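Local coordinates for proteasome protein (PDB 2P90) that is of unknown function but, as a PAC2-family protein, may be related to proteasome assembly chaperones, at residues 59-63 with 64-68; 253-256 with 257-261. All coordinates share one frame; numbering follows the deposited sequence.

Contact 1: residues 59-63 with 64-68; sequences ASFNN and DELID
N62 caps the short helical turn that follows strand 54-61, its side chain reaching forward to the backbone N of D64. This is an N-cap, and it marks the point where strand 54-61 of the mixed sheet, second from one edge, gives way to the short, weakly bonded helix 63-66. From CB outward, CG of N62 stands opposite its own backbone N (chi1 -175°) and lies 3.7 Å from D64 N. The branch OD1 accepts from D64 N at 2.9 Å, with the donor well above the amide plane, and also rests 3.3 Å from D64 CB. The other branch, ND2, lies beside the E65 chain, 3.8 Å from its CG; there the amide and carboxylate planes are 64° apart. The N62 carbonyl joins in as well, since its O accepts from E65 N at 3.1 Å, so main chain and side chain of one residue hold two successive N-H groups of the turn.

N63 O then takes both L66 N and I67 N, which arrive from the same face of its carbonyl; the bond from I67 N, 2.9 Å long, lies nearer the carbonyl plane. Alongside, the N63 amide runs with I67 CG1, both side chains pointing the same way, while N63 ND2 bonds to L89 O.

The two acidic side chains reach the second subunit: D64, which also bonds to Y69 OH, accepts from backbone N atoms of G117 and D118 there, and E65 OE2 makes a salt bridge with R115 of that subunit. On the apolar side, F61 sets its ring edge-to-face with F119 of helix 116-129. L66 closes back over the strand end, its CD1 lying 3.6 Å from F61 CB and meeting the F61 ring obliquely.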
loop_
_atom_site.group_PDB
_atom_site.type_symbol
_atom_site.label_atom_id
_atom_site.label_comp_id
_atom_site.label_asym_id
_atom_site.label_seq_id
_atom_site.Cartn_x
_atom_site.Cartn_y
_atom_site.Cartn_z
ATOM N N ALA B 59 27.123 1.267 -2.528
ATOM C CA ALA B 59 26.217 1.636 -1.439
ATOM C C ALA B 59 24.968 0.772 -1.483
ATOM O O ALA B 59 24.509 0.401 -2.570
ATOM C CB ALA B 59 25.838 3.092 -1.534
ATOM N N SER B 60 24.443 0.440 -0.303
ATOM C CA SER B 60 23.188 -0.267 -0.178
ATOM C C SER B 60 22.209 0.576 0.593
ATOM O O SER B 60 22.487 1.041 1.689
ATOM C CB SER B 60 23.365 -1.581 0.569
ATOM O OG SER B 60 23.921 -2.561 -0.283
ATOM N N PHE B 61 21.050 0.771 0.004
ATOM C CA PHE B 61 19.970 1.420 0.701
ATOM C C PHE B 61 19.291 0.486 1.725
ATOM O O PHE B 61 19.250 -0.765 1.560
ATOM C CB PHE B 61 19.001 2.009 -0.313
ATOM C CG PHE B 61 19.552 3.228 -1.020
ATOM C CD1 PHE B 61 19.166 4.504 -0.629
ATOM C CD2 PHE B 61 20.497 3.098 -2.052
ATOM C CE1 PHE B 61 19.680 5.659 -1.279
ATOM C CE2 PHE B 61 21.028 4.239 -2.703
ATOM C CZ PHE B 61 20.610 5.528 -2.307
ATOM N N ASN B 62 18.814 1.113 2.797
ATOM C CA ASN B 62 18.083 0.427 3.856
ATOM C C ASN B 62 16.624 0.283 3.492
ATOM O O ASN B 62 15.874 1.265 3.488
ATOM C CB ASN B 62 18.214 1.183 5.193
ATOM C CG ASN B 62 17.552 0.427 6.374
ATOM O OD1 ASN B 62 16.999 -0.674 6.217
ATOM N ND2 ASN B 62 17.638 0.999 7.543
ATOM N N ASN B 63 16.228 -0.942 3.190
ATOM C CA ASN B 63 14.827 -1.287 2.898
ATOM C C ASN B 63 13.820 -1.048 4.053
ATOM O O ASN B 63 12.642 -0.833 3.819
ATOM C CB ASN B 63 14.759 -2.737 2.439
ATOM C CG ASN B 63 15.229 -2.923 1.002
ATOM O OD1 ASN B 63 15.703 -1.973 0.338
ATOM N ND2 ASN B 63 15.045 -4.153 0.485
ATOM N N ASP B 64 14.283 -1.052 5.290
ATOM C CA ASP B 64 13.401 -0.732 6.424
ATOM C C ASP B 64 12.928 0.726 6.380
ATOM O O ASP B 64 11.820 1.034 6.846
ATOM C CB ASP B 64 14.065 -1.062 7.756
ATOM C CG ASP B 64 14.064 -2.574 8.070
ATOM O OD1 ASP B 64 13.453 -3.404 7.347
ATOM O OD2 ASP B 64 14.665 -2.947 9.087
ATOM N N GLU B 65 13.748 1.602 5.782
ATOM C CA GLU B 65 13.355 2.998 5.624
ATOM C C GLU B 65 12.485 3.215 4.386
ATOM O O GLU B 65 11.751 4.179 4.346
ATOM C CB GLU B 65 14.589 3.941 5.564
ATOM C CG GLU B 65 15.409 4.053 6.876
ATOM C CD GLU B 65 14.657 4.712 8.043
ATOM O OE1 GLU B 65 13.940 5.728 7.873
ATOM O OE2 GLU B 65 14.797 4.211 9.167
ATOM N N LEU B 66 12.546 2.298 3.411
ATOM C CA LEU B 66 12.176 2.584 2.027
ATOM C C LEU B 66 11.035 1.763 1.458
ATOM O O LEU B 66 10.314 2.255 0.598
ATOM C CB LEU B 66 13.415 2.547 1.107
ATOM C CG LEU B 66 14.452 3.689 1.341
ATOM C CD1 LEU B 66 15.787 3.443 0.596
ATOM C CD2 LEU B 66 13.917 5.094 1.019
ATOM N N ILE B 67 10.815 0.563 2.005
ATOM C CA ILE B 67 9.919 -0.443 1.408
ATOM C C ILE B 67 8.693 -0.771 2.302
ATOM O O ILE B 67 8.817 -0.952 3.536
ATOM C CB ILE B 67 10.711 -1.793 1.139
ATOM C CG1 ILE B 67 11.940 -1.593 0.204
ATOM C CG2 ILE B 67 9.786 -2.963 0.721
ATOM C CD1 ILE B 67 11.662 -1.060 -1.214
ATOM N N ASP B 68 7.529 -0.859 1.659
ATOM C CA ASP B 68 6.337 -1.474 2.247
ATOM C C ASP B 68 6.418 -2.947 1.902
ATOM O O ASP B 68 6.100 -3.353 0.804
ATOM C CB ASP B 68 5.046 -0.877 1.636
ATOM C CG ASP B 68 3.760 -1.469 2.267
ATOM O OD1 ASP B 68 3.722 -2.685 2.623
ATOM O OD2 ASP B 68 2.768 -0.718 2.403
#

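Contact 2: residues 253-256 with 257-261; sequences SEIQ and RVVGA
The guanidinium of R257 folds back over the first turn of helix 253-276, and one of its faces lies on the carbonyl oxygen of S253. That oxygen sits 3.5 Å above the guanidinium plane, offset toward the rim, so it meets the face and not an N-H. At the edge, in the plane of the group, stands a water: NE of R257 donates to it at 3.0 Å, and it donates in turn to E254 OE1. The carboxylate and guanidinium are thereby joined through water rather than directly, E254 OE1 staying 5.7 Å from R257 NH2. Bends at chi2 and at chi3 (42°) turn the arginine chain back toward the start of the helix, bringing NH2 to 3.6 Å from S253 OG.

S253 O also accepts the backbone N of R257, its one hydrogen bond within these two segments, in the regular i to i+4 pattern of an alpha helix; the guanidinium merely lies over it. The pattern continues from V258 N to E254 O, V259 N to I255 O and G260 N to Q256 O. V259 N lies 2.9 Å from I255 O, tilted 18° from that carbonyl's plane.

Most of this stretch lies at the surface, I255 and V258 included. V259 is the buried exception: it packs against T249 of helix 232-250 and against T148 and Y204 in loops, and I255 touches T249 too, which seats this side of the helix on the preceding one. Just before the stretch, S252 OG accepts from I255 N. Between the two hydrophobic residues the contact is light, CG2 of I255 standing 4.1 Å from CG2 of V259, whereas the same V259 CG2 comes to 3.2 Å from I255 O.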
loop_
_atom_site.group_PDB
_atom_site.type_symbol
_atom_site.label_atom_id
_atom_site.label_comp_id
_atom_site.label_asym_id
_atom_site.label_seq_id
_atom_site.Cartn_x
_atom_site.Cartn_y
_atom_site.Cartn_z
ATOM N N SER B 253 -7.126 -12.704 -38.151
ATOM C CA SER B 253 -7.467 -11.528 -38.964
ATOM C C SER B 253 -7.850 -10.296 -38.107
ATOM O O SER B 253 -7.549 -9.169 -38.474
ATOM C CB SER B 253 -8.606 -11.859 -39.943
ATOM O OG SER B 253 -9.864 -11.806 -39.276
ATOM N N GLU B 254 -8.528 -10.527 -36.985
ATOM C CA GLU B 254 -8.816 -9.482 -36.010
ATOM C C GLU B 254 -7.526 -8.821 -35.478
ATOM O O GLU B 254 -7.424 -7.591 -35.445
ATOM C CB GLU B 254 -9.674 -10.058 -34.880
ATOM C CG GLU B 254 -10.277 -9.030 -33.928
ATOM C CD GLU B 254 -11.692 -9.426 -33.433
ATOM O OE1 GLU B 254 -12.645 -9.433 -34.262
ATOM O OE2 GLU B 254 -11.856 -9.714 -32.217
ATOM N N ILE B 255 -6.546 -9.641 -35.089
ATOM C CA ILE B 255 -5.216 -9.171 -34.665
ATOM C C ILE B 255 -4.426 -8.515 -35.817
ATOM O O ILE B 255 -3.760 -7.493 -35.601
ATOM C CB ILE B 255 -4.376 -10.305 -33.983
ATOM C CG1 ILE B 255 -5.044 -10.765 -32.675
ATOM C CG2 ILE B 255 -2.970 -9.834 -33.654
ATOM C CD1 ILE B 255 -4.356 -11.977 -31.981
ATOM N N GLN B 256 -4.505 -9.081 -37.026
ATOM C CA GLN B 256 -3.807 -8.530 -38.198
ATOM C C GLN B 256 -4.249 -7.092 -38.530
ATOM O O GLN B 256 -3.468 -6.251 -39.007
ATOM C CB GLN B 256 -4.043 -9.424 -39.417
ATOM C CG GLN B 256 -3.100 -10.611 -39.527
ATOM C CD GLN B 256 -3.745 -11.822 -40.204
ATOM O OE1 GLN B 256 -3.429 -12.976 -39.878
ATOM N NE2 GLN B 256 -4.675 -11.564 -41.130
ATOM N N ARG B 257 -5.531 -6.860 -38.276
ATOM C CA ARG B 257 -6.225 -5.624 -38.526
ATOM C C ARG B 257 -5.751 -4.570 -37.526
ATOM O O ARG B 257 -5.425 -3.441 -37.900
ATOM C CB ARG B 257 -7.722 -5.909 -38.407
ATOM C CG ARG B 257 -8.643 -4.730 -38.099
ATOM C CD ARG B 257 -10.008 -4.882 -38.832
ATOM N NE ARG B 257 -10.552 -6.253 -38.802
ATOM C CZ ARG B 257 -10.320 -7.205 -39.720
ATOM N NH1 ARG B 257 -9.534 -6.965 -40.767
ATOM N NH2 ARG B 257 -10.872 -8.415 -39.586
ATOM N N VAL B 258 -5.671 -4.976 -36.262
ATOM C CA VAL B 258 -5.188 -4.139 -35.174
ATOM C C VAL B 258 -3.712 -3.748 -35.309
ATOM O O VAL B 258 -3.354 -2.604 -35.031
ATOM C CB VAL B 258 -5.472 -4.818 -33.814
ATOM C CG1 VAL B 258 -4.652 -4.165 -32.652
ATOM C CG2 VAL B 258 -6.987 -4.793 -33.532
ATOM N N VAL B 259 -2.874 -4.684 -35.754
ATOM C CA VAL B 259 -1.442 -4.436 -35.997
ATOM C C VAL B 259 -1.206 -3.459 -37.166
ATOM O O VAL B 259 -0.416 -2.512 -37.041
ATOM C CB VAL B 259 -0.647 -5.795 -36.206
ATOM C CG1 VAL B 259 0.836 -5.563 -36.566
ATOM C CG2 VAL B 259 -0.776 -6.680 -34.950
ATOM N N GLY B 260 -1.897 -3.689 -38.285
ATOM C CA GLY B 260 -1.824 -2.805 -39.459
ATOM C C GLY B 260 -2.272 -1.376 -39.199
ATOM O O GLY B 260 -1.680 -0.433 -39.718
ATOM N N ALA B 261 -3.314 -1.204 -38.394
ATOM C CA ALA B 261 -3.743 0.139 -37.981
ATOM C C ALA B 261 -2.687 0.877 -37.105
ATOM O O ALA B 261 -2.465 2.077 -37.272
ATOM C CB ALA B 261 -5.087 0.078 -37.292
HETATM O O HOH W 1 -11.837 -7.920 -36.688
#

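Contact 1 comes first along the chain and contact 2 follows near its C-terminal end, with no overlap between them. Their centres are 45 Å apart, on opposite sides of the centre of the chain, and their nearest atoms are about 35 Å from each other, so neither touches the other. Residues 59-68 carry the chain out of a strand of the mixed eight-stranded sheet into a short helix that meets the second subunit. Residues 253-261 belong instead to the last long helix, resting on helix 232-250. Of the two, only contact 1 is reached by other subunits; the centre of contact 2 lies about 30 Å from the centre of the chain.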